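Local coordinates for protein flap endonuclease 1 (Methanocaldococcus jannaschii, PDB 1A76) that cleaves 5'-flap structures and degrades DNA from the 5' end during replication and repair, probably with the help of bound magnesium ions, at residues E284-I287 with K288-D292. Numbering follows the deposited sequence.
Sequences EGII and KFLVD
Two backbone amides converge on the carbonyl oxygen of Ile287. Asp292 N reaches Ile287 O at 3.0 Å with a nearly straight N-H (159°) and lies in the carbonyl plane, closing a pi-turn, one residue wider than the alpha-helical repeat. Val291 N comes closer to Ile287 O, 2.7 Å, but stands 29° from that plane; this i to i+4 bond is kept but strongly bent, to 132°, where the last turn of helix 283-292 widens. Earlier the helix is regular: Lys288 N, Phe289 N and Leu290 N donate to the carbonyls of Glu284, Gly285 and Ile286, the last pair, Leu290 N to Ile286 O, being 2.8 Å apart.

Ile286 and Leu290 run side by side in the same direction, a turn apart. Ile286 CG2, anti to the backbone N and beside the carbonyl carbon, lies toward the following turn, where it meets Leu290 CD2 at 3.8 Å. Ile287 and Val291 repeat the pattern more loosely, Ile287 CG2 lying 4.1 Å from Val291 CB. Buried, apolar Ile286, Phe289 and Leu290 suit the side facing neighbouring helices; Ile287 and Val291 lie at its partly exposed flank, and charged Glu284, Lys288 and Asp292 suit solvent.

Far from the metal site, this short helix packs through Ile286 on helices 56-70, 129-142 and 298-315. Phe289 meets Tyr58 edge-to-face and touches Leu138, whereas Ile287 and Val291 rest on Tyr298 and Val301 of helix 298-315, respectively.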
loop_
_atom_site.group_PDB
_atom_site.type_symbol
_atom_site.label_atom_id
_atom_site.label_comp_id
_atom_site.label_asym_id
_atom_site.label_seq_id
_atom_site.Cartn_x
_atom_site.Cartn_y
_atom_site.Cartn_z
ATOM N N GLU A 284 6.383 -24.310 -13.516
ATOM C CA GLU A 284 5.436 -25.375 -13.193
ATOM C C GLU A 284 4.521 -25.022 -12.027
ATOM O O GLU A 284 3.309 -25.258 -12.079
ATOM C CB GLU A 284 6.201 -26.666 -12.860
ATOM C CG GLU A 284 6.911 -27.318 -14.048
ATOM C CD GLU A 284 8.123 -26.530 -14.498
ATOM O OE1 GLU A 284 8.878 -26.067 -13.616
ATOM O OE2 GLU A 284 8.314 -26.363 -15.722
ATOM N N GLY A 285 5.113 -24.479 -10.968
ATOM C CA GLY A 285 4.347 -24.100 -9.796
ATOM C C GLY A 285 3.363 -22.991 -10.099
ATOM O O GLY A 285 2.264 -22.971 -9.550
ATOM N N ILE A 286 3.757 -22.056 -10.961
ATOM C CA ILE A 286 2.872 -20.958 -11.325
ATOM C C ILE A 286 1.672 -21.495 -12.099
ATOM O O ILE A 286 0.526 -21.100 -11.842
ATOM C CB ILE A 286 3.625 -19.884 -12.172
ATOM C CG1 ILE A 286 4.614 -19.128 -11.267
ATOM C CG2 ILE A 286 2.632 -18.929 -12.796
ATOM C CD1 ILE A 286 5.658 -18.322 -11.998
ATOM N N ILE A 287 1.930 -22.406 -13.032
ATOM C CA ILE A 287 0.854 -23.012 -13.824
ATOM C C ILE A 287 -0.141 -23.746 -12.920
ATOM O O ILE A 287 -1.362 -23.606 -13.062
ATOM C CB ILE A 287 1.422 -24.025 -14.854
ATOM C CG1 ILE A 287 2.246 -23.271 -15.899
ATOM C CG2 ILE A 287 0.288 -24.828 -15.494
ATOM C CD1 ILE A 287 2.313 -23.935 -17.266
ATOM N N LYS A 288 0.384 -24.524 -11.988
ATOM C CA LYS A 288 -0.455 -25.271 -11.079
ATOM C C LYS A 288 -1.286 -24.350 -10.211
ATOM O O LYS A 288 -2.482 -24.558 -10.034
ATOM C CB LYS A 288 0.398 -26.172 -10.191
ATOM C CG LYS A 288 -0.406 -27.004 -9.216
ATOM C CD LYS A 288 0.456 -27.542 -8.081
ATOM C CE LYS A 288 -0.395 -28.329 -7.089
ATOM N NZ LYS A 288 0.445 -29.190 -6.205
ATOM N N PHE A 289 -0.651 -23.326 -9.660
ATOM C CA PHE A 289 -1.372 -22.405 -8.795
ATOM C C PHE A 289 -2.413 -21.602 -9.573
ATOM O O PHE A 289 -3.605 -21.591 -9.222
ATOM C CB PHE A 289 -0.386 -21.456 -8.088
ATOM C CG PHE A 289 -1.059 -20.468 -7.186
ATOM C CD1 PHE A 289 -1.617 -20.881 -5.978
ATOM C CD2 PHE A 289 -1.179 -19.135 -7.562
ATOM C CE1 PHE A 289 -2.290 -19.976 -5.155
ATOM C CE2 PHE A 289 -1.850 -18.218 -6.749
ATOM C CZ PHE A 289 -2.409 -18.644 -5.540
ATOM N N LEU A 290 -1.961 -20.950 -10.643
ATOM C CA LEU A 290 -2.822 -20.112 -11.471
ATOM C C LEU A 290 -3.833 -20.844 -12.369
ATOM O O LEU A 290 -5.044 -20.583 -12.310
ATOM C CB LEU A 290 -1.946 -19.183 -12.334
ATOM C CG LEU A 290 -1.933 -17.675 -12.035
ATOM C CD1 LEU A 290 -2.013 -17.404 -10.523
ATOM C CD2 LEU A 290 -0.674 -17.057 -12.648
ATOM N N VAL A 291 -3.343 -21.759 -13.196
ATOM C CA VAL A 291 -4.211 -22.496 -14.115
ATOM C C VAL A 291 -4.970 -23.648 -13.460
ATOM O O VAL A 291 -6.200 -23.682 -13.464
ATOM C CB VAL A 291 -3.396 -23.068 -15.317
ATOM C CG1 VAL A 291 -4.327 -23.804 -16.288
ATOM C CG2 VAL A 291 -2.669 -21.948 -16.030
ATOM N N ASP A 292 -4.230 -24.600 -12.911
ATOM C CA ASP A 292 -4.833 -25.767 -12.282
ATOM C C ASP A 292 -5.758 -25.416 -11.124
ATOM O O ASP A 292 -6.930 -25.791 -11.110
ATOM C CB ASP A 292 -3.746 -26.710 -11.761
ATOM C CG ASP A 292 -2.951 -27.373 -12.873
ATOM O OD1 ASP A 292 -3.301 -27.188 -14.055
ATOM O OD2 ASP A 292 -1.965 -28.079 -12.562
#